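Long-range contacts in capsid (Human calicivirus NLV/Boxer/2001/US, PDB 4RDL), which forms the protruding domain of the norovirus capsid, whose dimers bind histo-blood group antigens such as the Lewis y tetrasaccharide, probably for attachment to host cells: residues 24-29 and 227-232; 32-37 and 216-221; 86-91 and 150-155; 101-106 and 145-150. All coordinates share one frame; numbering follows the deposited sequence.

Contact 1 of 4, residues 24-29 and 227-232; sequences MSNSRV and PKVPCT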
loop_
_atom_site.group_PDB
_atom_site.type_symbol
_atom_site.label_atom_id
_atom_site.label_comp_id
_atom_site.label_asym_id
_atom_site.label_seq_id
_atom_site.Cartn_x
_atom_site.Cartn_y
_atom_site.Cartn_z
ATOM N N MET A 24 -4.707 -2.255 -9.237
ATOM C CA MET A 24 -5.194 -2.166 -7.865
ATOM C C MET A 24 -4.566 -3.234 -6.980
ATOM O O MET A 24 -4.040 -4.232 -7.477
ATOM C CB MET A 24 -6.725 -2.243 -7.819
ATOM C CG MET A 24 -7.372 -0.979 -8.374
ATOM S SD MET A 24 -9.168 -0.971 -8.293
ATOM C CE MET A 24 -9.525 -2.194 -9.555
ATOM N N SER A 25 -4.615 -3.014 -5.669
ATOM C CA SER A 25 -4.033 -3.935 -4.709
ATOM C C SER A 25 -5.023 -4.965 -4.174
ATOM O O SER A 25 -6.215 -4.700 -4.022
ATOM C CB SER A 25 -3.478 -3.136 -3.518
ATOM O OG SER A 25 -2.852 -3.988 -2.557
ATOM N N ASN A 26 -4.513 -6.151 -3.874
ATOM C CA ASN A 26 -5.208 -7.101 -3.023
ATOM C C ASN A 26 -5.540 -6.385 -1.705
ATOM O O ASN A 26 -4.823 -5.468 -1.290
ATOM C CB ASN A 26 -4.274 -8.300 -2.780
ATOM C CG ASN A 26 -5.002 -9.565 -2.357
ATOM O OD1 ASN A 26 -5.455 -9.699 -1.219
ATOM N ND2 ASN A 26 -5.074 -10.530 -3.274
ATOM N N SER A 27 -6.612 -6.795 -1.035
ATOM C CA SER A 27 -6.948 -6.204 0.265
ATOM C C SER A 27 -6.441 -7.003 1.469
ATOM O O SER A 27 -6.571 -6.545 2.613
ATOM C CB SER A 27 -8.457 -5.978 0.379
ATOM O OG SER A 27 -9.156 -7.170 0.052
ATOM N N ARG A 28 -5.847 -8.171 1.223
ATOM C CA ARG A 28 -5.316 -9.010 2.307
ATOM C C ARG A 28 -3.788 -9.048 2.371
ATOM O O ARG A 28 -3.216 -9.384 3.408
ATOM C CB ARG A 28 -5.858 -10.432 2.188
ATOM C CG ARG A 28 -7.356 -10.516 2.401
ATOM C CD ARG A 28 -7.840 -11.948 2.267
ATOM N NE ARG A 28 -7.496 -12.759 3.424
ATOM C CZ ARG A 28 -7.423 -14.087 3.411
ATOM N NH1 ARG A 28 -7.618 -14.754 2.272
ATOM N NH2 ARG A 28 -7.149 -14.744 4.532
ATOM N N VAL A 29 -3.132 -8.744 1.250
ATOM C CA VAL A 29 -1.688 -8.503 1.213
ATOM C C VAL A 29 -1.463 -7.304 0.298
ATOM O O VAL A 29 -2.276 -7.051 -0.593
ATOM C CB VAL A 29 -0.895 -9.717 0.667
ATOM C CG1 VAL A 29 -0.912 -10.870 1.668
ATOM C CG2 VAL A 29 -1.452 -10.158 -0.678
ATOM N N PRO A 227 0.497 -20.201 -3.177
ATOM C CA PRO A 227 0.950 -18.823 -3.388
ATOM C C PRO A 227 -0.024 -17.989 -4.218
ATOM O O PRO A 227 0.385 -17.227 -5.092
ATOM C CB PRO A 227 2.282 -19.006 -4.119
ATOM C CG PRO A 227 2.095 -20.283 -4.887
ATOM C CD PRO A 227 1.259 -21.169 -3.986
ATOM N N LYS A 228 -1.310 -18.125 -3.919
ATOM C CA LYS A 228 -2.337 -17.351 -4.598
ATOM C C LYS A 228 -3.314 -16.862 -3.536
ATOM O O LYS A 228 -4.151 -17.625 -3.057
ATOM C CB LYS A 228 -3.046 -18.211 -5.658
ATOM C CG LYS A 228 -4.127 -17.475 -6.462
ATOM C CD LYS A 228 -4.779 -18.378 -7.516
ATOM C CE LYS A 228 -3.803 -18.746 -8.624
ATOM N NZ LYS A 228 -3.611 -17.649 -9.621
ATOM N N VAL A 229 -3.182 -15.595 -3.150
ATOM C CA VAL A 229 -4.000 -15.038 -2.076
ATOM C C VAL A 229 -5.303 -14.472 -2.626
ATOM O O VAL A 229 -5.287 -13.576 -3.466
ATOM C CB VAL A 229 -3.250 -13.929 -1.312
ATOM C CG1 VAL A 229 -4.188 -13.220 -0.322
ATOM C CG2 VAL A 229 -2.030 -14.506 -0.600
ATOM N N PRO A 230 -6.439 -15.024 -2.171
ATOM C CA PRO A 230 -7.761 -14.556 -2.600
ATOM C C PRO A 230 -8.296 -13.479 -1.654
ATOM O O PRO A 230 -8.083 -13.568 -0.442
ATOM C CB PRO A 230 -8.610 -15.814 -2.474
ATOM C CG PRO A 230 -8.026 -16.498 -1.254
ATOM C CD PRO A 230 -6.530 -16.205 -1.290
ATOM N N CYS A 231 -8.974 -12.474 -2.205
ATOM C CA CYS A 231 -9.677 -11.477 -1.404
ATOM C C CYS A 231 -11.008 -11.154 -2.092
ATOM O O CYS A 231 -11.199 -11.481 -3.266
ATOM C CB CYS A 231 -8.825 -10.215 -1.205
ATOM S SG CYS A 231 -8.629 -9.200 -2.674
ATOM N N THR A 232 -11.938 -10.549 -1.365
ATOM C CA THR A 232 -13.265 -10.312 -1.927
ATOM C C THR A 232 -13.468 -8.902 -2.501
ATOM O O THR A 232 -14.457 -8.645 -3.181
ATOM C CB THR A 232 -14.391 -10.710 -0.941
ATOM O OG1 THR A 232 -14.045 -10.298 0.389
ATOM C CG2 THR A 232 -14.596 -12.233 -0.949
HETATM O O HOH W 1 -11.073 -9.294 1.239
#
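Asn26, Ser27 and Arg28 meet Val229, Pro230 and Cys231 where a loop built round an Asx turn lies against strand 228-231, in the buried interior of the P domain. Asn26 makes the turn: OD1 takes the N-H of Arg28 on a lone pair in the carbonyl plane, at 2.9 Å. With CG anti to the backbone N (chi1 -159°), the same amide sends ND2 to Val229 O at 3.1 Å, a bent bond that reaches the carbonyl from above its plane; ND2 also bonds to Ser219 OG. Each end of the amide is thus held, which fixes its flip.

The thiol of Cys231 sits under the turn. Its SG, placed between its own backbone N and carbonyl carbon (chi1 71°), accepts the N-H of Ser27 at 3.5 Å in a nearly straight line (173°). Ser27 OG lies close to Cys231 CB, bonds to Leu233 O, and accepts from a water that in turn takes the N-H of Thr232.

Arg28 crosses over the strand, CG packing on Cys231 CB. Its guanidinium has several further partners: NE pairs with Asp109 in a salt bridge, NH1 also reaches Leu185 O, and Phe48 makes a cation-pi contact. Beside these polar grips, Val29 and Val229 touch tip to tip, CG2 to CG1 at 4.1 Å. Across the contact, Arg28 NH1 donates to Pro230 O at 3.0 Å, with the oxygen in the guanidinium plane and the nitrogen nearly in line with the carbonyl bond.

Contact 2 of 4, residues 32-37 and 216-221; sequences LIDGMM and YFTSTF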
loop_
_atom_site.group_PDB
_atom_site.type_symbol
_atom_site.label_atom_id
_atom_site.label_comp_id
_atom_site.label_asym_id
_atom_site.label_seq_id
_atom_site.Cartn_x
_atom_site.Cartn_y
_atom_site.Cartn_z
ATOM N N LEU A 32 -0.189 -6.192 -6.093
ATOM C CA LEU A 32 -1.083 -5.985 -7.225
ATOM C C LEU A 32 -1.975 -7.209 -7.456
ATOM O O LEU A 32 -1.558 -8.359 -7.270
ATOM C CB LEU A 32 -0.275 -5.696 -8.485
ATOM C CG LEU A 32 0.441 -4.350 -8.541
ATOM C CD1 LEU A 32 1.391 -4.327 -9.731
ATOM C CD2 LEU A 32 -0.562 -3.211 -8.619
ATOM N N ILE A 33 -3.204 -6.947 -7.874
ATOM C CA ILE A 33 -4.094 -8.009 -8.325
ATOM C C ILE A 33 -3.620 -8.548 -9.671
ATOM O O ILE A 33 -3.342 -7.773 -10.589
ATOM C CB ILE A 33 -5.533 -7.486 -8.437
ATOM C CG1 ILE A 33 -6.077 -7.174 -7.038
ATOM C CG2 ILE A 33 -6.416 -8.501 -9.164
ATOM C CD1 ILE A 33 -7.357 -6.379 -7.026
ATOM N N ASP A 34 -3.525 -9.871 -9.788
ATOM C CA ASP A 34 -3.114 -10.485 -11.057
ATOM C C ASP A 34 -4.162 -11.410 -11.667
ATOM O O ASP A 34 -3.880 -12.143 -12.619
ATOM C CB ASP A 34 -1.745 -11.180 -10.933
ATOM C CG ASP A 34 -1.774 -12.407 -10.039
ATOM O OD1 ASP A 34 -2.818 -12.765 -9.486
ATOM O OD2 ASP A 34 -0.704 -13.031 -9.883
ATOM N N GLY A 35 -5.371 -11.366 -11.121
ATOM C CA GLY A 35 -6.457 -12.143 -11.680
ATOM C C GLY A 35 -7.700 -12.128 -10.830
ATOM O O GLY A 35 -7.742 -11.511 -9.754
ATOM N N MET A 36 -8.728 -12.793 -11.338
ATOM C CA MET A 36 -9.895 -13.089 -10.542
ATOM C C MET A 36 -10.379 -14.482 -10.885
ATOM O O MET A 36 -10.082 -15.005 -11.968
ATOM C CB MET A 36 -10.994 -12.026 -10.693
ATOM C CG MET A 36 -11.397 -11.686 -12.099
ATOM S SD MET A 36 -12.763 -10.483 -12.097
ATOM C CE MET A 36 -12.545 -9.828 -13.740
ATOM N N MET A 37 -11.088 -15.096 -9.944
ATOM C CA MET A 37 -11.525 -16.477 -10.094
ATOM C C MET A 37 -12.664 -16.754 -9.129
ATOM O O MET A 37 -12.788 -16.083 -8.103
ATOM C CB MET A 37 -10.359 -17.429 -9.789
ATOM C CG MET A 37 -9.969 -17.445 -8.312
ATOM S SD MET A 37 -8.561 -18.496 -7.916
ATOM C CE MET A 37 -9.267 -20.123 -8.166
ATOM N N TYR A 216 -13.267 -13.920 -6.358
ATOM C CA TYR A 216 -12.051 -13.601 -5.605
ATOM C C TYR A 216 -11.040 -12.919 -6.501
ATOM O O TYR A 216 -10.805 -13.343 -7.637
ATOM C CB TYR A 216 -11.442 -14.870 -5.008
ATOM C CG TYR A 216 -12.387 -15.548 -4.060
ATOM C CD1 TYR A 216 -12.544 -15.076 -2.766
ATOM C CD2 TYR A 216 -13.163 -16.624 -4.474
ATOM C CE1 TYR A 216 -13.417 -15.674 -1.895
ATOM C CE2 TYR A 216 -14.039 -17.235 -3.608
ATOM C CZ TYR A 216 -14.159 -16.756 -2.317
ATOM O OH TYR A 216 -15.029 -17.354 -1.435
ATOM N N PHE A 217 -10.470 -11.836 -5.993
ATOM C CA PHE A 217 -9.355 -11.184 -6.644
ATOM C C PHE A 217 -8.093 -11.801 -6.086
ATOM O O PHE A 217 -7.965 -11.960 -4.872
ATOM C CB PHE A 217 -9.440 -9.681 -6.391
ATOM C CG PHE A 217 -10.715 -9.089 -6.903
ATOM C CD1 PHE A 217 -10.811 -8.675 -8.223
ATOM C CD2 PHE A 217 -11.836 -9.014 -6.091
ATOM C CE1 PHE A 217 -12.002 -8.180 -8.716
ATOM C CE2 PHE A 217 -13.032 -8.520 -6.578
ATOM C CZ PHE A 217 -13.114 -8.094 -7.886
ATOM N N THR A 218 -7.167 -12.158 -6.972
ATOM C CA THR A 218 -5.985 -12.922 -6.585
ATOM C C THR A 218 -4.709 -12.131 -6.736
ATOM O O THR A 218 -4.588 -11.260 -7.606
ATOM C CB THR A 218 -5.830 -14.195 -7.452
ATOM O OG1 THR A 218 -5.629 -13.823 -8.822
ATOM C CG2 THR A 218 -7.069 -15.087 -7.336
ATOM N N SER A 219 -3.741 -12.458 -5.875
ATOM C CA SER A 219 -2.364 -12.011 -6.042
ATOM C C SER A 219 -1.420 -13.171 -5.809
ATOM O O SER A 219 -1.624 -13.983 -4.899
ATOM C CB SER A 219 -2.014 -10.904 -5.038
ATOM O OG SER A 219 -2.832 -9.765 -5.221
ATOM N N THR A 220 -0.363 -13.225 -6.606
ATOM C CA THR A 220 0.725 -14.145 -6.318
ATOM C C THR A 220 1.548 -13.566 -5.171
ATOM O O THR A 220 1.965 -12.408 -5.209
ATOM C CB THR A 220 1.596 -14.383 -7.554
ATOM O OG1 THR A 220 0.797 -15.019 -8.563
ATOM C CG2 THR A 220 2.762 -15.284 -7.210
ATOM N N PHE A 221 1.748 -14.374 -4.140
ATOM C CA PHE A 221 2.341 -13.912 -2.892
ATOM C C PHE A 221 2.929 -15.141 -2.209
ATOM O O PHE A 221 2.434 -16.251 -2.400
ATOM C CB PHE A 221 1.250 -13.280 -2.018
ATOM C CG PHE A 221 1.738 -12.821 -0.670
ATOM C CD1 PHE A 221 2.194 -11.526 -0.485
ATOM C CD2 PHE A 221 1.730 -13.686 0.407
ATOM C CE1 PHE A 221 2.650 -11.111 0.756
ATOM C CE2 PHE A 221 2.176 -13.281 1.649
ATOM C CZ PHE A 221 2.641 -11.991 1.823
HETATM O O HOH W 2 0.160 -10.343 -8.064
#
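Met37 and Tyr216 form a hydrogen-bonded antiparallel pair, joining the short strand 35-38 to strand 213-220 of the P-domain sheet that also holds strand 228-231. Its two backbone bonds run Met37 N to Tyr216 O and Tyr216 N to Met37 O, the latter 2.8 Å. Next to it Met36 and Phe217 are a non-hydrogen-bonded pair, and farther along Thr218 N donates to Gly35 O and Asp34 N to Thr218 O.

The polar side chains gather where segment 32-37 approaches the strand. Asp34, with CG between its backbone N and carbonyl carbon (chi1 68°), spreads its carboxylate over two threonines: Thr218 OG1 donates to OD1 at 3.1 Å and Thr220 OG1 to OD2 at 2.8 Å, each nearly in line with the C-O bond it meets. Ser219 OG gives its proton to Leu32 O at 2.8 Å from above the carbonyl plane. A water spans Leu32 O and Thr220 N.

Apolar contacts are lighter. Ile33 CD1 packs on Phe217 CB at 4.0 Å, while Met36 runs beside the Phe217 ring in an oblique Met-aromatic contact, its SD 5.1 Å from the ring centroid. The Met37 side chain crosses that of Thr218 at about a right angle, SD 3.8 Å from CG2.

Two hydroxyl donors, one on each carboxylate oxygen, would spread the negative charge of Asp34 and fix the rotation of its carboxylate.

Contact 3 of 4, residues 86-91 and 150-155; sequences VNLAEL and GTVKLE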
loop_
_atom_site.group_PDB
_atom_site.type_symbol
_atom_site.label_atom_id
_atom_site.label_comp_id
_atom_site.label_asym_id
_atom_site.label_seq_id
_atom_site.Cartn_x
_atom_site.Cartn_y
_atom_site.Cartn_z
ATOM N N VAL A 86 4.256 -9.197 21.606
ATOM C CA VAL A 86 4.023 -7.794 21.291
ATOM C C VAL A 86 2.725 -7.321 21.942
ATOM O O VAL A 86 1.688 -8.000 21.841
ATOM C CB VAL A 86 3.965 -7.550 19.757
ATOM C CG1 VAL A 86 3.517 -6.126 19.460
ATOM C CG2 VAL A 86 5.318 -7.832 19.122
ATOM N N ASN A 87 2.800 -6.176 22.627
ATOM C CA ASN A 87 1.618 -5.436 23.048
ATOM C C ASN A 87 1.189 -4.546 21.900
ATOM O O ASN A 87 1.893 -3.597 21.551
ATOM C CB ASN A 87 1.923 -4.577 24.284
ATOM C CG ASN A 87 2.149 -5.406 25.524
ATOM O OD1 ASN A 87 1.347 -6.274 25.851
ATOM N ND2 ASN A 87 3.268 -5.158 26.213
ATOM N N LEU A 88 0.034 -4.850 21.316
ATOM C CA LEU A 88 -0.389 -4.229 20.066
ATOM C C LEU A 88 -0.951 -2.822 20.221
ATOM O O LEU A 88 -1.566 -2.480 21.236
ATOM C CB LEU A 88 -1.426 -5.112 19.372
ATOM C CG LEU A 88 -0.962 -6.495 18.905
ATOM C CD1 LEU A 88 -2.157 -7.393 18.572
ATOM C CD2 LEU A 88 -0.025 -6.360 17.706
ATOM N N ALA A 89 -0.725 -2.020 19.185
ATOM C CA ALA A 89 -1.336 -0.713 19.032
ATOM C C ALA A 89 -1.851 -0.586 17.598
ATOM O O ALA A 89 -1.581 -1.451 16.751
ATOM C CB ALA A 89 -0.313 0.390 19.334
ATOM N N GLU A 90 -2.580 0.488 17.307
ATOM C CA GLU A 90 -2.895 0.790 15.910
ATOM C C GLU A 90 -1.615 1.205 15.180
ATOM O O GLU A 90 -0.634 1.617 15.812
ATOM C CB GLU A 90 -3.953 1.884 15.816
ATOM C CG GLU A 90 -5.253 1.550 16.538
ATOM C CD GLU A 90 -6.084 0.471 15.839
ATOM O OE1 GLU A 90 -5.869 0.210 14.634
ATOM O OE2 GLU A 90 -6.960 -0.126 16.503
ATOM N N LEU A 91 -1.626 1.116 13.852
ATOM C CA LEU A 91 -0.416 1.351 13.065
ATOM C C LEU A 91 0.138 2.775 13.181
ATOM O O LEU A 91 1.320 3.004 12.938
ATOM C CB LEU A 91 -0.652 0.982 11.603
ATOM C CG LEU A 91 -0.880 -0.514 11.365
ATOM C CD1 LEU A 91 -1.250 -0.770 9.895
ATOM C CD2 LEU A 91 0.336 -1.318 11.752
ATOM N N GLY A 150 -5.115 -7.720 22.947
ATOM C CA GLY A 150 -4.000 -6.794 22.873
ATOM C C GLY A 150 -2.605 -7.396 22.795
ATOM O O GLY A 150 -1.621 -6.643 22.763
ATOM N N THR A 151 -2.498 -8.726 22.764
ATOM C CA THR A 151 -1.182 -9.369 22.777
ATOM C C THR A 151 -1.062 -10.568 21.839
ATOM O O THR A 151 -2.018 -11.329 21.660
ATOM C CB THR A 151 -0.762 -9.826 24.202
ATOM O OG1 THR A 151 -1.635 -10.864 24.660
ATOM C CG2 THR A 151 -0.800 -8.660 25.184
ATOM N N VAL A 152 0.121 -10.735 21.254
ATOM C CA VAL A 152 0.460 -11.967 20.543
ATOM C C VAL A 152 1.846 -12.442 20.961
ATOM O O VAL A 152 2.734 -11.631 21.260
ATOM C CB VAL A 152 0.406 -11.805 18.998
ATOM C CG1 VAL A 152 -1.010 -11.487 18.549
ATOM C CG2 VAL A 152 1.398 -10.740 18.526
ATOM N N LYS A 153 2.024 -13.754 20.990
ATOM C CA LYS A 153 3.322 -14.336 21.296
ATOM C C LYS A 153 4.226 -14.290 20.064
ATOM O O LYS A 153 3.774 -14.534 18.934
ATOM C CB LYS A 153 3.176 -15.788 21.784
ATOM C CG LYS A 153 4.507 -16.507 21.947
ATOM C CD LYS A 153 4.332 -17.934 22.447
ATOM C CE LYS A 153 5.677 -18.625 22.590
ATOM N NZ LYS A 153 5.535 -20.042 23.036
ATOM N N LEU A 154 5.499 -13.976 20.295
ATOM C CA LEU A 154 6.540 -14.068 19.277
ATOM C C LEU A 154 7.376 -15.317 19.525
ATOM O O LEU A 154 7.752 -15.591 20.662
ATOM C CB LEU A 154 7.451 -12.843 19.348
ATOM C CG LEU A 154 7.023 -11.626 18.511
ATOM C CD1 LEU A 154 5.526 -11.319 18.612
ATOM C CD2 LEU A 154 7.876 -10.415 18.885
ATOM N N GLU A 155 7.679 -16.066 18.468
ATOM C CA GLU A 155 8.586 -17.204 18.602
ATOM C C GLU A 155 9.996 -16.693 18.877
ATOM O O GLU A 155 10.479 -15.785 18.200
ATOM C CB GLU A 155 8.559 -18.076 17.343
ATOM C CG GLU A 155 7.190 -18.681 17.081
ATOM C CD GLU A 155 6.709 -19.509 18.262
ATOM O OE1 GLU A 155 7.379 -20.510 18.587
ATOM O OE2 GLU A 155 5.684 -19.141 18.880
HETATM O O HOH W 3 -1.270 -5.147 25.013
HETATM O O HOH W 4 -1.820 -3.695 23.759
#
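Val86 and Val152 pair through two backbone bonds, Val86 N to Val152 O at 2.9 Å and Val152 N to Val86 O at 3.2 Å. One step along, Asn87 and Thr151 are a non-hydrogen-bonded pair whose side chains run side by side, Asn87 OD1 lying 3.3 Å from Thr151 CG2. Leu88 N then closes on Gly150 O at 2.8 Å, a nearly straight bond (172°).

On the opposite face of the strands Val86 is the hub. Its CG2, anti to the carbonyl carbon, runs into the fork of Leu154, 3.5 Å from CD1 and 3.6 Å from CD2, a close apolar fit. Leu88 CD1 adds a looser touch on Val152 CG1.

Water beside Gly150 O, modelled at two sites too close to be filled together, can reach Asn87 OD1 or Leu88 O. Beyond this, Ile77 of strand 72-80 packs on Val86 and Leu154, and Ile138 of strand 133-139 packs on Val152 and Leu154.

Gly150 has a positive phi of 103°, where a side chain would collide with the preceding carbonyl oxygen; with Thr151 it faces Ala146 in a G1 beta bulge near the edge of the antiparallel sheet of the P domain.

Contact 4 of 4, residues 101-106 and 145-150; sequences SPAPLG and FAPHLG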
loop_
_atom_site.group_PDB
_atom_site.type_symbol
_atom_site.label_atom_id
_atom_site.label_comp_id
_atom_site.label_asym_id
_atom_site.label_seq_id
_atom_site.Cartn_x
_atom_site.Cartn_y
_atom_site.Cartn_z
ATOM N N SER A 101 -12.691 -3.927 18.164
ATOM C CA SER A 101 -12.734 -4.463 16.800
ATOM C C SER A 101 -11.893 -5.728 16.906
ATOM O O SER A 101 -11.245 -5.925 17.929
ATOM C CB SER A 101 -12.195 -3.475 15.760
ATOM O OG SER A 101 -10.789 -3.327 15.833
ATOM N N PRO A 102 -11.916 -6.616 15.893
ATOM C CA PRO A 102 -11.315 -7.923 16.200
ATOM C C PRO A 102 -9.828 -7.839 16.531
ATOM O O PRO A 102 -9.332 -8.654 17.306
ATOM C CB PRO A 102 -11.533 -8.721 14.912
ATOM C CG PRO A 102 -12.698 -8.059 14.252
ATOM C CD PRO A 102 -12.563 -6.602 14.571
ATOM N N ALA A 103 -9.137 -6.867 15.945
ATOM C CA ALA A 103 -7.717 -6.664 16.171
ATOM C C ALA A 103 -7.423 -5.278 15.635
ATOM O O ALA A 103 -8.308 -4.645 15.054
ATOM C CB ALA A 103 -6.899 -7.726 15.410
ATOM N N PRO A 104 -6.194 -4.778 15.835
ATOM C CA PRO A 104 -5.887 -3.471 15.243
ATOM C C PRO A 104 -6.150 -3.459 13.734
ATOM O O PRO A 104 -6.024 -4.494 13.063
ATOM C CB PRO A 104 -4.393 -3.316 15.521
ATOM C CG PRO A 104 -4.167 -4.122 16.771
ATOM C CD PRO A 104 -5.070 -5.316 16.624
ATOM N N LEU A 105 -6.501 -2.297 13.193
ATOM C CA LEU A 105 -6.787 -2.216 11.766
ATOM C C LEU A 105 -5.579 -2.643 10.934
ATOM O O LEU A 105 -4.434 -2.319 11.271
ATOM C CB LEU A 105 -7.240 -0.809 11.377
ATOM C CG LEU A 105 -8.449 -0.304 12.165
ATOM C CD1 LEU A 105 -8.904 1.051 11.624
ATOM C CD2 LEU A 105 -9.591 -1.317 12.096
ATOM N N GLY A 106 -5.833 -3.385 9.856
ATOM C CA GLY A 106 -4.775 -3.867 8.975
ATOM C C GLY A 106 -4.147 -5.191 9.400
ATOM O O GLY A 106 -3.420 -5.811 8.631
ATOM N N PHE A 145 -2.039 -16.504 21.077
ATOM C CA PHE A 145 -2.416 -15.605 19.991
ATOM C C PHE A 145 -3.714 -14.927 20.422
ATOM O O PHE A 145 -4.790 -15.517 20.336
ATOM C CB PHE A 145 -2.588 -16.380 18.675
ATOM C CG PHE A 145 -3.055 -15.533 17.517
ATOM C CD1 PHE A 145 -2.198 -14.626 16.908
ATOM C CD2 PHE A 145 -4.350 -15.650 17.035
ATOM C CE1 PHE A 145 -2.626 -13.845 15.838
ATOM C CE2 PHE A 145 -4.786 -14.876 15.964
ATOM C CZ PHE A 145 -3.923 -13.968 15.366
ATOM N N ALA A 146 -3.604 -13.694 20.917
ATOM C CA ALA A 146 -4.746 -13.021 21.524
ATOM C C ALA A 146 -4.828 -11.543 21.113
ATOM O O ALA A 146 -4.933 -10.657 21.968
ATOM C CB ALA A 146 -4.683 -13.158 23.058
ATOM N N PRO A 147 -4.795 -11.267 19.801
ATOM C CA PRO A 147 -4.714 -9.860 19.384
ATOM C C PRO A 147 -5.911 -9.024 19.850
ATOM O O PRO A 147 -5.756 -7.837 20.122
ATOM C CB PRO A 147 -4.651 -9.946 17.852
ATOM C CG PRO A 147 -5.273 -11.291 17.514
ATOM C CD PRO A 147 -4.808 -12.188 18.649
ATOM N N HIS A 148 -7.084 -9.641 19.953
ATOM C CA HIS A 148 -8.277 -8.942 20.421
ATOM C C HIS A 148 -8.097 -8.490 21.871
ATOM O O HIS A 148 -8.708 -7.507 22.302
ATOM C CB HIS A 148 -9.497 -9.858 20.301
ATOM C CG HIS A 148 -10.804 -9.186 20.584
ATOM N ND1 HIS A 148 -11.229 -8.065 19.902
ATOM C CD2 HIS A 148 -11.797 -9.499 21.448
ATOM C CE1 HIS A 148 -12.422 -7.709 20.344
ATOM N NE2 HIS A 148 -12.790 -8.562 21.283
ATOM N N LEU A 149 -7.272 -9.224 22.616
ATOM C CA LEU A 149 -6.956 -8.895 24.007
ATOM C C LEU A 149 -5.754 -7.960 24.089
ATOM O O LEU A 149 -5.392 -7.495 25.167
ATOM C CB LEU A 149 -6.660 -10.164 24.814
ATOM C CG LEU A 149 -7.829 -11.080 25.166
ATOM C CD1 LEU A 149 -8.518 -11.598 23.917
ATOM C CD2 LEU A 149 -7.345 -12.235 26.028
ATOM N N GLY A 150 -5.115 -7.720 22.947
ATOM C CA GLY A 150 -4.000 -6.794 22.873
ATOM C C GLY A 150 -2.605 -7.396 22.795
ATOM O O GLY A 150 -1.621 -6.643 22.763
#
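Ala103 and His148 bring the two backbones to within 4.9 Å, CA to CA, where the loop between strands 83-89 and 113-121 packs on the 3-10 turn 147-149 that links strands 145-146 and 151-154, at the edge of the seven-stranded sheet. The turn is held internally by Leu149 N to Ala146 O and Gly150 N to Pro147 O.

The polar part of the contact rests on one imidazole. His148 has CG anti to its backbone N (chi1 -172°), which swings the ring out to the loop carbonyls. ND1 donates to Ser101 O at 2.9 Å, with the oxygen in the ring plane but the nitrogen above the carbonyl plane, and the bond is bent to 131°. Pro102 O lies at the same edge, 3.3 Å from ND1, in a weak bond. Phe99 meets the imidazole edge-to-face.

Apolar contact comes from Pro147, whose CB meets Ala103 CB at 4.0 Å. The CD end of the same proline lies over the Phe145 ring, 3.6 Å above its centre.

Two carbonyl oxygens at this edge are consistent with a proton on ND1 and would favour keeping it there; the imidazole thus serves as a shared donor, firmly to Ser101 O and weakly to Pro102 O, with Tyr96 OH as a second partner of Ser101 O.

From the N terminus, residues 24-29 enter contact 1 and 32-37 enter contact 2; neither loop closes until the chain returns about two hundred residues later, at 216-221 and then 227-232. Contact 2 is nested within contact 1, and together they fix the N-terminal segment onto the sheet of strands 213-220 and 228-231, in what is the P1 part of norovirus P domains. Contacts 3 and 4 lie inside both loops: 86-91 closes with 150-155, and within that loop 101-106 meets 145-150, sharing Gly150. These two belong to the other sheet, where strands 145-146 and 151-154 are adjacent, consistent with the inserted P2 part.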